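Long-range contacts in Blr3880 protein (PDB 2OOD), which probably catalyses the zinc-dependent hydrolytic deamination of guanine to xanthine and ammonia, a step in purine degradation: residues T165-N170 / T204-F209; A290-C295 / H317-S322; E148-A153 / G197-A202; D185-I190 / Q220-E225. One frame throughout, in Å; residues are numbered along the deposited sequence.

Interaction 1. Residues T165-N170 / T204-F209. With GUN (guanine), chain C.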
loop_
_atom_site.group_PDB
_atom_site.type_symbol
_atom_site.label_atom_id
_atom_site.label_comp_id
_atom_site.label_asym_id
_atom_site.label_seq_id
_atom_site.Cartn_x
_atom_site.Cartn_y
_atom_site.Cartn_z
ATOM N N THR A 165 14.184 3.927 25.415
ATOM C CA THR A 165 14.946 3.407 24.284
ATOM C C THR A 165 16.392 3.901 24.288
ATOM O O THR A 165 16.682 4.981 23.779
ATOM C CB THR A 165 14.278 3.817 22.961
ATOM O OG1 THR A 165 12.943 3.296 22.927
ATOM C CG2 THR A 165 15.062 3.283 21.778
ATOM N N GLY A 166 17.295 3.104 24.856
ATOM C CA GLY A 166 18.697 3.490 24.928
ATOM C C GLY A 166 19.442 3.474 23.602
ATOM O O GLY A 166 19.284 2.552 22.804
ATOM N N ILE A 167 20.251 4.501 23.365
ATOM C CA ILE A 167 21.036 4.609 22.141
ATOM C C ILE A 167 22.409 5.110 22.581
ATOM O O ILE A 167 22.541 6.166 23.208
ATOM C CB ILE A 167 20.376 5.582 21.123
ATOM C CG1 ILE A 167 21.243 5.713 19.872
ATOM C CG2 ILE A 167 20.143 6.931 21.754
ATOM C CD1 ILE A 167 21.162 4.524 18.957
ATOM N N ASP A 168 23.429 4.332 22.235
ATOM C CA ASP A 168 24.815 4.582 22.639
ATOM C C ASP A 168 25.769 5.179 21.592
ATOM O O ASP A 168 26.417 6.193 21.844
ATOM C CB ASP A 168 25.390 3.253 23.144
ATOM C CG ASP A 168 26.303 3.432 24.310
ATOM O OD1 ASP A 168 26.662 2.420 24.961
ATOM O OD2 ASP A 168 26.659 4.596 24.569
ATOM N N ARG A 169 25.864 4.522 20.437
ATOM C CA ARG A 169 26.743 4.941 19.345
ATOM C C ARG A 169 25.943 5.344 18.111
ATOM O O ARG A 169 24.715 5.226 18.076
ATOM C CB ARG A 169 27.648 3.783 18.912
ATOM C CG ARG A 169 28.192 2.901 20.010
ATOM C CD ARG A 169 28.701 1.596 19.403
ATOM N NE ARG A 169 29.717 0.952 20.240
ATOM C CZ ARG A 169 30.286 -0.233 19.989
ATOM N NH1 ARG A 169 29.949 -0.945 18.911
ATOM N NH2 ARG A 169 31.207 -0.709 20.823
ATOM N N ASN A 170 26.666 5.798 17.095
ATOM C CA ASN A 170 26.085 6.174 15.815
ATOM C C ASN A 170 24.844 7.069 15.814
ATOM O O ASN A 170 23.928 6.865 15.012
ATOM C CB ASN A 170 25.798 4.901 15.008
ATOM C CG ASN A 170 27.070 4.146 14.632
ATOM O OD1 ASN A 170 28.005 4.734 14.085
ATOM N ND2 ASN A 170 27.107 2.842 14.915
ATOM N N THR A 204 14.715 -1.618 26.535
ATOM C CA THR A 204 14.845 -1.317 25.125
ATOM C C THR A 204 16.134 -0.790 24.521
ATOM O O THR A 204 16.329 0.423 24.406
ATOM C CB THR A 204 13.721 -0.364 24.674
ATOM O OG1 THR A 204 12.453 -0.925 25.027
ATOM C CG2 THR A 204 13.757 -0.166 23.169
ATOM N N PRO A 205 17.046 -1.698 24.142
ATOM C CA PRO A 205 18.291 -1.248 23.521
ATOM C C PRO A 205 17.839 -1.067 22.065
ATOM O O PRO A 205 17.515 -2.040 21.390
ATOM C CB PRO A 205 19.213 -2.449 23.696
ATOM C CG PRO A 205 18.266 -3.604 23.601
ATOM C CD PRO A 205 17.105 -3.137 24.454
ATOM N N ARG A 206 17.785 0.171 21.594
ATOM C CA ARG A 206 17.314 0.439 20.244
ATOM C C ARG A 206 17.748 -0.590 19.207
ATOM O O ARG A 206 16.904 -1.248 18.594
ATOM C CB ARG A 206 17.733 1.834 19.812
ATOM C CG ARG A 206 17.032 2.301 18.571
ATOM C CD ARG A 206 16.786 3.771 18.661
ATOM N NE ARG A 206 16.086 4.270 17.486
ATOM C CZ ARG A 206 15.545 5.478 17.402
ATOM N NH1 ARG A 206 15.618 6.315 18.429
ATOM N NH2 ARG A 206 14.935 5.849 16.290
ATOM N N PHE A 207 19.054 -0.726 18.996
ATOM C CA PHE A 207 19.560 -1.708 18.046
ATOM C C PHE A 207 21.076 -1.829 18.156
ATOM O O PHE A 207 21.776 -0.839 18.383
ATOM C CB PHE A 207 19.113 -1.355 16.617
ATOM C CG PHE A 207 19.776 -0.139 16.045
ATOM C CD1 PHE A 207 19.877 1.039 16.782
ATOM C CD2 PHE A 207 20.281 -0.162 14.745
ATOM C CE1 PHE A 207 20.479 2.180 16.236
ATOM C CE2 PHE A 207 20.888 0.983 14.187
ATOM C CZ PHE A 207 20.983 2.149 14.937
ATOM N N ALA A 208 21.569 -3.057 18.011
ATOM C CA ALA A 208 22.991 -3.357 18.134
ATOM C C ALA A 208 23.887 -2.303 17.517
ATOM O O ALA A 208 24.854 -1.861 18.137
ATOM C CB ALA A 208 23.296 -4.726 17.530
ATOM N N PHE A 209 23.563 -1.888 16.301
ATOM C CA PHE A 209 24.381 -0.887 15.629
ATOM C C PHE A 209 24.584 0.383 16.448
ATOM O O PHE A 209 25.603 1.058 16.305
ATOM C CB PHE A 209 23.767 -0.520 14.283
ATOM C CG PHE A 209 24.609 0.423 13.475
ATOM C CD1 PHE A 209 25.881 0.046 13.051
ATOM C CD2 PHE A 209 24.127 1.679 13.114
ATOM C CE1 PHE A 209 26.665 0.909 12.274
ATOM C CE2 PHE A 209 24.906 2.555 12.333
ATOM C CZ PHE A 209 26.175 2.165 11.913
HETATM N N9 GUN C . 16.493 0.806 14.686
HETATM C C8 GUN C . 17.616 1.371 14.180
HETATM N N7 GUN C . 17.419 1.769 12.956
HETATM C C5 GUN C . 16.148 1.495 12.590
HETATM C C6 GUN C . 15.376 1.694 11.399
HETATM O O6 GUN C . 15.855 2.243 10.400
HETATM N N1 GUN C . 14.050 1.264 11.405
HETATM C C2 GUN C . 13.500 0.656 12.523
HETATM N N2 GUN C . 12.175 0.247 12.506
HETATM N N3 GUN C . 14.207 0.467 13.623
HETATM C C4 GUN C . 15.520 0.859 13.700
HETATM O O HOH W 1 16.806 6.176 21.522
HETATM O O HOH W 2 20.626 1.489 20.569
#
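The carboxamide of Asn170 lies flat over the ring of Phe209, their planes 11° apart, with ND2 above the ring centre and 3.2 Å from Phe209 CZ. The same ND2 donates to the backbone oxygen of Phe209 at 2.7 Å, an acceptor lying nearly in the amide plane, so one residue offers both the ring and the carbonyl that fix this amide. At the other end the C-terminal ends of the parallel neighbours 160-166 and 199-205 are joined by Gly166 N to Thr204 O (2.9 Å) and Arg206 N to Gly166 O (3.1 Å). Beyond, a water bridges Gly166 O and Phe207 N. Arg206 lays its aliphatic chain against CG2 of Thr165, 3.6 Å from Arg206 CD, while its guanidinium forms a salt bridge with Glu107. Between the two ends Phe207 turns its ring toward the substrate pocket: CG sits between the backbone N and carbonyl carbon (chi1 70°), which sets one ring face against guanine C8; C8 sits over the ring centre, 3.1 Å from Phe207 CD2. Ile167 CD1 meets the rim of that ring at CE1 (3.7 Å). In this hydrolase barrel the loops after the strands carry the active site; here backbone bonds and an amide-on-ring stack hold the loop whose Phe207 gives the purine's C8 edge an apolar ring face, with N9 off the edge of the Arg206 guanidinium.

Interaction 2. Residues A290-C295 / H317-S322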
loop_
_atom_site.group_PDB
_atom_site.type_symbol
_atom_site.label_atom_id
_atom_site.label_comp_id
_atom_site.label_asym_id
_atom_site.label_seq_id
_atom_site.Cartn_x
_atom_site.Cartn_y
_atom_site.Cartn_z
ATOM N N ALA A 290 12.088 -16.737 21.411
ATOM C CA ALA A 290 12.107 -15.318 21.079
ATOM C C ALA A 290 11.174 -15.073 19.892
ATOM O O ALA A 290 10.841 -16.003 19.157
ATOM C CB ALA A 290 13.522 -14.884 20.742
ATOM N N ALA A 291 10.749 -13.829 19.699
ATOM C CA ALA A 291 9.835 -13.521 18.608
ATOM C C ALA A 291 10.351 -12.461 17.655
ATOM O O ALA A 291 11.155 -11.616 18.029
ATOM C CB ALA A 291 8.492 -13.090 19.175
ATOM N N VAL A 292 9.884 -12.512 16.415
ATOM C CA VAL A 292 10.284 -11.538 15.411
ATOM C C VAL A 292 9.038 -10.736 15.039
ATOM O O VAL A 292 7.921 -11.247 15.123
ATOM C CB VAL A 292 10.879 -12.226 14.146
ATOM C CG1 VAL A 292 9.835 -13.083 13.475
ATOM C CG2 VAL A 292 11.391 -11.189 13.176
ATOM N N VAL A 293 9.226 -9.478 14.654
ATOM C CA VAL A 293 8.105 -8.632 14.285
ATOM C C VAL A 293 8.208 -8.243 12.820
ATOM O O VAL A 293 9.110 -7.510 12.424
ATOM C CB VAL A 293 8.053 -7.349 15.145
ATOM C CG1 VAL A 293 6.794 -6.575 14.829
ATOM C CG2 VAL A 293 8.111 -7.702 16.626
ATOM N N PHE A 294 7.265 -8.750 12.030
ATOM C CA PHE A 294 7.187 -8.515 10.588
ATOM C C PHE A 294 6.547 -7.163 10.280
ATOM O O PHE A 294 5.346 -6.987 10.457
ATOM C CB PHE A 294 6.391 -9.682 9.960
ATOM C CG PHE A 294 6.072 -9.523 8.491
ATOM C CD1 PHE A 294 6.910 -8.824 7.634
ATOM C CD2 PHE A 294 4.955 -10.156 7.954
ATOM C CE1 PHE A 294 6.646 -8.763 6.268
ATOM C CE2 PHE A 294 4.682 -10.103 6.587
ATOM C CZ PHE A 294 5.530 -9.406 5.748
ATOM N N CYS A 295 7.353 -6.217 9.810
ATOM C CA CYS A 295 6.871 -4.878 9.486
ATOM C C CYS A 295 6.990 -4.594 7.994
ATOM O O CYS A 295 7.849 -3.832 7.570
ATOM C CB CYS A 295 7.681 -3.840 10.264
ATOM S SG CYS A 295 7.765 -4.148 12.036
ATOM N N HIS A 317 10.295 -25.505 12.801
ATOM C CA HIS A 317 11.023 -24.516 13.592
ATOM C C HIS A 317 10.220 -23.220 13.641
ATOM O O HIS A 317 10.734 -22.143 13.332
ATOM C CB HIS A 317 12.393 -24.259 12.964
ATOM C CG HIS A 317 13.224 -25.495 12.801
ATOM N ND1 HIS A 317 13.970 -26.033 13.829
ATOM C CD2 HIS A 317 13.406 -26.311 11.735
ATOM C CE1 HIS A 317 14.577 -27.126 13.401
ATOM N NE2 HIS A 317 14.252 -27.316 12.135
ATOM N N ARG A 318 8.956 -23.342 14.036
ATOM C CA ARG A 318 8.046 -22.209 14.118
ATOM C C ARG A 318 8.581 -21.100 15.015
ATOM O O ARG A 318 8.992 -21.336 16.144
ATOM C CB ARG A 318 6.676 -22.691 14.603
ATOM C CG ARG A 318 5.576 -21.654 14.539
ATOM C CD ARG A 318 5.537 -20.944 13.195
ATOM N NE ARG A 318 4.664 -19.771 13.229
ATOM C CZ ARG A 318 3.345 -19.837 13.103
ATOM N NH1 ARG A 318 2.766 -21.020 12.926
ATOM N NH2 ARG A 318 2.609 -18.733 13.162
ATOM N N VAL A 319 8.588 -19.885 14.480
ATOM C CA VAL A 319 9.062 -18.713 15.201
ATOM C C VAL A 319 7.851 -17.882 15.611
ATOM O O VAL A 319 6.933 -17.697 14.815
ATOM C CB VAL A 319 9.985 -17.843 14.306
ATOM C CG1 VAL A 319 10.391 -16.578 15.031
ATOM C CG2 VAL A 319 11.209 -18.631 13.908
ATOM N N LYS A 320 7.843 -17.401 16.855
ATOM C CA LYS A 320 6.750 -16.577 17.355
ATOM C C LYS A 320 6.802 -15.205 16.703
ATOM O O LYS A 320 7.877 -14.622 16.560
ATOM C CB LYS A 320 6.847 -16.439 18.872
ATOM C CG LYS A 320 6.427 -17.695 19.606
ATOM C CD LYS A 320 6.583 -17.539 21.106
ATOM C CE LYS A 320 6.059 -18.754 21.838
ATOM N NZ LYS A 320 4.640 -18.988 21.465
HETATM N N MSE A 321 5.640 -14.688 16.316
HETATM C CA MSE A 321 5.560 -13.391 15.647
HETATM C C MSE A 321 4.433 -12.473 16.082
HETATM O O MSE A 321 3.501 -12.867 16.777
HETATM C CB MSE A 321 5.374 -13.579 14.146
HETATM C CG MSE A 321 6.600 -13.885 13.338
HETATM SE SE MSE A 321 6.086 -13.755 11.454
HETATM C CE MSE A 321 5.096 -15.437 11.284
ATOM N N SER A 322 4.531 -11.242 15.600
ATOM C CA SER A 322 3.537 -10.206 15.815
ATOM C C SER A 322 3.816 -9.313 14.619
ATOM O O SER A 322 4.970 -9.130 14.262
ATOM C CB SER A 322 3.781 -9.451 17.131
ATOM O OG SER A 322 4.957 -8.666 17.088
HETATM O O HOH W 3 9.644 -18.822 19.180
#
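Ala291, Val292 and Val293 run beside Lys320, Met321 and Ser322 as neighbouring parallel strands of the hydrolase barrel, the short segments inclined at 33°. The backbone bonds come first: Val292 N donates to Lys320 O at 2.9 Å, Phe294 N to Ser322 O at 3.2 Å, and Ser322 N reaches Val292 O only weakly. At the N-terminal end of the pair a water joins Ala290 O to Lys320 N. Apolar contact follows on the face of Val292 and Met321, a selenomethionine in this crystal. Val292 CG1, placed between its backbone N and carbonyl carbon (chi1 63°), lies alongside Met321 CG and also meets Val319 CG1 (3.9 Å). The selenium continues to CB of Phe294, a residue whose ring stacks on Phe307. On the other face Val293 holds its two methyls against Ser322, CG2 being 3.3 Å from OG, and its side chain also touches the zinc ligand His79. An alanine in place of Val293 would probably open a gap between Ser322 and His79, leaving Ser322 OG without its methyl neighbours and His79 less closely packed. Polar bonding thus stays largely in the backbone, with hydrocarbon and selenium on one face and a branched apolar side chain by a metal-binding histidine.

Interaction 3. Residues E148-A153 / G197-A202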
loop_
_atom_site.group_PDB
_atom_site.type_symbol
_atom_site.label_atom_id
_atom_site.label_comp_id
_atom_site.label_asym_id
_atom_site.label_seq_id
_atom_site.Cartn_x
_atom_site.Cartn_y
_atom_site.Cartn_z
ATOM N N GLU A 148 5.274 10.231 29.736
ATOM C CA GLU A 148 4.037 10.749 29.164
ATOM C C GLU A 148 3.219 9.674 28.453
ATOM O O GLU A 148 1.992 9.735 28.453
ATOM C CB GLU A 148 4.331 11.894 28.193
ATOM C CG GLU A 148 4.823 13.170 28.858
ATOM C CD GLU A 148 3.893 13.653 29.961
ATOM O OE1 GLU A 148 2.665 13.681 29.737
ATOM O OE2 GLU A 148 4.390 14.015 31.048
ATOM N N LEU A 149 3.893 8.692 27.853
ATOM C CA LEU A 149 3.203 7.618 27.140
ATOM C C LEU A 149 2.481 6.670 28.089
ATOM O O LEU A 149 1.320 6.331 27.878
ATOM C CB LEU A 149 4.180 6.817 26.271
ATOM C CG LEU A 149 3.571 5.545 25.665
ATOM C CD1 LEU A 149 2.496 5.907 24.663
ATOM C CD2 LEU A 149 4.647 4.720 25.005
ATOM N N PHE A 150 3.173 6.230 29.129
ATOM C CA PHE A 150 2.561 5.325 30.089
ATOM C C PHE A 150 1.369 5.969 30.786
ATOM O O PHE A 150 0.343 5.327 31.004
ATOM C CB PHE A 150 3.581 4.901 31.143
ATOM C CG PHE A 150 4.445 3.748 30.727
ATOM C CD1 PHE A 150 3.872 2.538 30.343
ATOM C CD2 PHE A 150 5.834 3.853 30.762
ATOM C CE1 PHE A 150 4.668 1.443 30.004
ATOM C CE2 PHE A 150 6.640 2.764 30.426
ATOM C CZ PHE A 150 6.054 1.557 30.048
ATOM N N GLU A 151 1.505 7.239 31.137
ATOM C CA GLU A 151 0.443 7.938 31.837
ATOM C C GLU A 151 -0.812 8.201 31.012
ATOM O O GLU A 151 -1.927 8.055 31.521
ATOM C CB GLU A 151 1.001 9.223 32.451
ATOM C CG GLU A 151 1.598 8.968 33.830
ATOM C CD GLU A 151 2.647 9.978 34.244
ATOM O OE1 GLU A 151 2.437 11.192 34.027
ATOM O OE2 GLU A 151 3.684 9.555 34.806
ATOM N N GLU A 152 -0.648 8.573 29.745
ATOM C CA GLU A 152 -1.806 8.810 28.890
ATOM C C GLU A 152 -2.440 7.462 28.559
ATOM O O GLU A 152 -3.628 7.380 28.267
ATOM C CB GLU A 152 -1.388 9.525 27.605
ATOM C CG GLU A 152 -2.515 9.719 26.610
ATOM C CD GLU A 152 -3.690 10.491 27.189
ATOM O OE1 GLU A 152 -3.555 11.032 28.304
ATOM O OE2 GLU A 152 -4.748 10.567 26.530
ATOM N N ALA A 153 -1.638 6.404 28.613
ATOM C CA ALA A 153 -2.136 5.068 28.333
ATOM C C ALA A 153 -3.014 4.646 29.499
ATOM O O ALA A 153 -3.991 3.920 29.327
ATOM C CB ALA A 153 -0.976 4.087 28.153
ATOM N N GLY A 197 -1.472 -1.442 36.572
ATOM C CA GLY A 197 -2.585 -1.270 35.660
ATOM C C GLY A 197 -2.290 -2.187 34.491
ATOM O O GLY A 197 -1.838 -3.314 34.705
ATOM N N ARG A 198 -2.522 -1.727 33.264
ATOM C CA ARG A 198 -2.250 -2.560 32.096
ATOM C C ARG A 198 -0.904 -2.222 31.449
ATOM O O ARG A 198 -0.615 -2.689 30.352
ATOM C CB ARG A 198 -3.366 -2.415 31.059
ATOM C CG ARG A 198 -4.751 -2.756 31.578
ATOM C CD ARG A 198 -5.823 -2.524 30.519
ATOM N NE ARG A 198 -5.923 -3.627 29.566
ATOM C CZ ARG A 198 -6.561 -3.548 28.402
ATOM N NH1 ARG A 198 -7.146 -2.411 28.054
ATOM N NH2 ARG A 198 -6.625 -4.601 27.594
ATOM N N ASN A 199 -0.084 -1.413 32.120
ATOM C CA ASN A 199 1.233 -1.045 31.591
ATOM C C ASN A 199 2.288 -2.142 31.792
ATOM O O ASN A 199 2.407 -2.701 32.880
ATOM C CB ASN A 199 1.747 0.242 32.248
ATOM C CG ASN A 199 0.965 1.474 31.826
ATOM O OD1 ASN A 199 0.663 1.658 30.649
ATOM N ND2 ASN A 199 0.648 2.334 32.788
ATOM N N LEU A 200 3.056 -2.431 30.740
ATOM C CA LEU A 200 4.114 -3.442 30.780
ATOM C C LEU A 200 5.401 -2.798 30.279
ATOM O O LEU A 200 5.392 -2.096 29.270
ATOM C CB LEU A 200 3.740 -4.631 29.894
ATOM C CG LEU A 200 2.461 -5.360 30.318
ATOM C CD1 LEU A 200 2.097 -6.411 29.303
ATOM C CD2 LEU A 200 2.665 -5.985 31.686
ATOM N N TYR A 201 6.507 -3.031 30.981
ATOM C CA TYR A 201 7.783 -2.425 30.603
ATOM C C TYR A 201 8.703 -3.309 29.760
ATOM O O TYR A 201 8.814 -4.510 29.994
ATOM C CB TYR A 201 8.549 -1.996 31.851
ATOM C CG TYR A 201 9.671 -1.044 31.541
ATOM C CD1 TYR A 201 9.434 0.315 31.400
ATOM C CD2 TYR A 201 10.961 -1.501 31.342
ATOM C CE1 TYR A 201 10.457 1.200 31.062
ATOM C CE2 TYR A 201 11.993 -0.622 31.001
ATOM C CZ TYR A 201 11.731 0.726 30.861
ATOM O OH TYR A 201 12.740 1.593 30.487
ATOM N N ALA A 202 9.387 -2.706 28.793
ATOM C CA ALA A 202 10.300 -3.457 27.946
ATOM C C ALA A 202 11.682 -2.825 27.927
ATOM O O ALA A 202 11.828 -1.658 27.561
ATOM C CB ALA A 202 9.754 -3.540 26.530
#
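Phe150, on helix 143-156, reaches across to strand 199-205, joining the outer helical layer of the metal-dependent hydrolase barrel to its strands. The helix and strand segments run nearly antiparallel, at 160°, with axes 9.8 Å apart. From CB the side chain leaves with CG anti to the carbonyl carbon (chi1 -84°), which carries the ring toward the strand. CD1 comes first, meeting Asn199 OD1 at 3.3 Å; the oxygen lies at the ring's edge in its plane, where the weakly positive C-H rim would suit it. CE1 is next, 3.7 Å from Leu200 O, again at the edge. At the far end CZ and CE2 reach Tyr201 CD1, and the two side chains cross at about a right angle. Tyr201 is held by its hydroxyl, bonded to Leu164 N, and packs on helix 179-193. An alanine in place of Phe150 would probably open a gap between helix and strand, leaving the CD1 edge of Tyr201 and the Asn199 oxygen without the ring they pack on. The Asn199 amide has its stronger partner in Ser154, and ND2 gives the Phe150 carbonyl only a weak bond. Next along the helix face, Ala153 CB rests 3.8 Å from Asn199 OD1.

Interaction 4. Residues D185-I190 / Q220-E225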
loop_
_atom_site.group_PDB
_atom_site.type_symbol
_atom_site.label_atom_id
_atom_site.label_comp_id
_atom_site.label_asym_id
_atom_site.label_seq_id
_atom_site.Cartn_x
_atom_site.Cartn_y
_atom_site.Cartn_z
ATOM N N ASP A 185 17.746 5.413 34.757
ATOM C CA ASP A 185 16.396 5.766 34.328
ATOM C C ASP A 185 15.495 4.560 34.062
ATOM O O ASP A 185 14.335 4.549 34.486
ATOM C CB ASP A 185 16.443 6.663 33.092
ATOM C CG ASP A 185 17.206 7.954 33.342
ATOM O OD1 ASP A 185 17.253 8.410 34.503
ATOM O OD2 ASP A 185 17.749 8.525 32.373
ATOM N N SER A 186 16.011 3.543 33.373
ATOM C CA SER A 186 15.208 2.352 33.088
ATOM C C SER A 186 14.752 1.702 34.386
ATOM O O SER A 186 13.626 1.208 34.489
ATOM C CB SER A 186 16.011 1.329 32.277
ATOM O OG SER A 186 16.283 1.817 30.976
ATOM N N LYS A 187 15.645 1.712 35.371
ATOM C CA LYS A 187 15.381 1.117 36.675
ATOM C C LYS A 187 14.244 1.877 37.358
ATOM O O LYS A 187 13.353 1.281 37.978
ATOM C CB LYS A 187 16.655 1.172 37.526
ATOM C CG LYS A 187 16.691 0.173 38.668
ATOM C CD LYS A 187 16.866 -1.257 38.157
ATOM C CE LYS A 187 16.682 -2.289 39.285
ATOM N NZ LYS A 187 17.611 -2.082 40.441
ATOM N N ARG A 188 14.278 3.199 37.232
ATOM C CA ARG A 188 13.253 4.041 37.827
ATOM C C ARG A 188 11.913 3.805 37.146
ATOM O O ARG A 188 10.893 3.606 37.811
ATOM C CB ARG A 188 13.641 5.518 37.690
ATOM C CG ARG A 188 12.582 6.488 38.187
ATOM C CD ARG A 188 13.134 7.898 38.286
ATOM N NE ARG A 188 13.354 8.504 36.976
ATOM C CZ ARG A 188 12.382 8.788 36.109
ATOM N NH1 ARG A 188 11.113 8.517 36.408
ATOM N NH2 ARG A 188 12.676 9.357 34.943
ATOM N N LEU A 189 11.929 3.818 35.813
ATOM C CA LEU A 189 10.718 3.636 35.027
ATOM C C LEU A 189 10.073 2.276 35.247
ATOM O O LEU A 189 8.846 2.162 35.234
ATOM C CB LEU A 189 11.024 3.856 33.545
ATOM C CG LEU A 189 11.570 5.250 33.227
ATOM C CD1 LEU A 189 11.957 5.321 31.766
ATOM C CD2 LEU A 189 10.534 6.308 33.562
ATOM N N ILE A 190 10.890 1.247 35.448
ATOM C CA ILE A 190 10.355 -0.090 35.691
ATOM C C ILE A 190 9.620 -0.063 37.026
ATOM O O ILE A 190 8.581 -0.705 37.197
ATOM C CB ILE A 190 11.476 -1.157 35.758
ATOM C CG1 ILE A 190 12.115 -1.321 34.373
ATOM C CG2 ILE A 190 10.910 -2.480 36.253
ATOM C CD1 ILE A 190 13.379 -2.153 34.356
ATOM N N GLN A 220 21.308 -6.311 29.987
ATOM C CA GLN A 220 21.450 -7.648 30.537
ATOM C C GLN A 220 21.174 -7.576 32.034
ATOM O O GLN A 220 20.375 -8.359 32.560
ATOM C CB GLN A 220 22.863 -8.173 30.277
ATOM C CG GLN A 220 23.169 -9.502 30.933
ATOM C CD GLN A 220 24.561 -10.009 30.584
ATOM O OE1 GLN A 220 25.527 -9.233 30.525
ATOM N NE2 GLN A 220 24.674 -11.317 30.365
ATOM N N ARG A 221 21.826 -6.629 32.711
ATOM C CA ARG A 221 21.632 -6.452 34.149
ATOM C C ARG A 221 20.156 -6.185 34.463
ATOM O O ARG A 221 19.572 -6.811 35.357
ATOM C CB ARG A 221 22.486 -5.292 34.677
ATOM C CG ARG A 221 22.053 -4.819 36.058
ATOM C CD ARG A 221 23.212 -4.679 37.034
ATOM N NE ARG A 221 23.704 -3.307 37.173
ATOM C CZ ARG A 221 23.735 -2.639 38.326
ATOM N NH1 ARG A 221 23.291 -3.211 39.440
ATOM N NH2 ARG A 221 24.233 -1.408 38.376
ATOM N N LEU A 222 19.557 -5.257 33.721
ATOM C CA LEU A 222 18.160 -4.924 33.923
ATOM C C LEU A 222 17.276 -6.158 33.805
ATOM O O LEU A 222 16.427 -6.415 34.660
ATOM C CB LEU A 222 17.730 -3.876 32.900
ATOM C CG LEU A 222 18.191 -2.457 33.218
ATOM C CD1 LEU A 222 18.022 -1.552 32.012
ATOM C CD2 LEU A 222 17.385 -1.949 34.404
ATOM N N LYS A 223 17.478 -6.926 32.743
ATOM C CA LYS A 223 16.678 -8.122 32.518
ATOM C C LYS A 223 16.875 -9.134 33.640
ATOM O O LYS A 223 15.969 -9.904 33.968
ATOM C CB LYS A 223 17.041 -8.745 31.164
ATOM C CG LYS A 223 16.340 -10.060 30.867
ATOM C CD LYS A 223 14.818 -9.945 30.899
ATOM C CE LYS A 223 14.187 -11.298 30.586
ATOM N NZ LYS A 223 12.706 -11.272 30.602
ATOM N N HIS A 224 18.062 -9.121 34.238
ATOM C CA HIS A 224 18.368 -10.053 35.319
ATOM C C HIS A 224 17.697 -9.677 36.637
ATOM O O HIS A 224 17.262 -10.553 37.395
ATOM C CB HIS A 224 19.872 -10.136 35.558
ATOM C CG HIS A 224 20.237 -11.057 36.679
ATOM N ND1 HIS A 224 21.199 -10.746 37.618
ATOM C CD2 HIS A 224 19.755 -12.276 37.021
ATOM C CE1 HIS A 224 21.292 -11.734 38.490
ATOM N NE2 HIS A 224 20.426 -12.675 38.151
ATOM N N GLU A 225 17.633 -8.378 36.911
ATOM C CA GLU A 225 17.026 -7.875 38.138
ATOM C C GLU A 225 15.512 -7.733 37.976
ATOM O O GLU A 225 14.803 -7.485 38.948
ATOM C CB GLU A 225 17.631 -6.509 38.505
ATOM C CG GLU A 225 19.161 -6.466 38.445
ATOM C CD GLU A 225 19.740 -5.071 38.665
ATOM O OE1 GLU A 225 18.984 -4.081 38.541
ATOM O OE2 GLU A 225 20.958 -4.961 38.949
#
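Leu222 projects from helix 213-225 into the side of helix 179-193, two neighbouring helices in the outer layer of the metal-dependent hydrolase barrel. The segments run near parallel, at 26°, their axes 10.9 Å apart. In the first shell the two methyls of Leu222 divide the work: CD1 presses on Ser186 CB at 3.5 Å, while CD2 touches both Ile190 CD1 (4.0 Å) and Lys187 CD (3.9 Å), which approach nearly at right angles. The Lys187 chain passes obliquely over the leucine and, bent at chi2 (71°) and chi4 (-57°), swings its amine to the second helix, where NZ forms a salt bridge with Glu225 OE1 at 3.1 Å. The next shell fixes that carboxylate. Arg221, one turn back on the same helix, bridges to Glu225 OE2 through NH1, so the two oxygens hold separate cations; Tyr183 gives OE1 a hydrogen bond. Sharing the acid would probably ease the repulsion between Lys187 and Arg221. Further in, Tyr201 of strand 199-205 packs against Ser186 and Ile190, and Ile203 of the same strand touches Leu222. Ser186 OG is hydrogen-bonded to Phe182 O in its own helix and lies 3.9 Å from Leu222 CD1.

How the interactions relate
From the N terminus, helix 143-156 leads into strand 160-166, helix 179-193, strand 199-205 and helix 213-225. Interaction 3 closes a loop from that first helix to the start of strand 199-205. Interaction 1 opens inside this loop and closes past it, at the strand's far end; interaction 4 opens later and closes last of the three, so they cross rather than nest. Interactions 3 and 4 touch through Tyr201, which packs on Leu189 and Ile190, whereas interaction 1 lies at the active-site end. Interaction 2 follows in series, a shorter loop between strands 291-294 and 320-323 in the barrel wall, its centre about 21 Å from that of interaction 1, and also borders the zinc site through Val293.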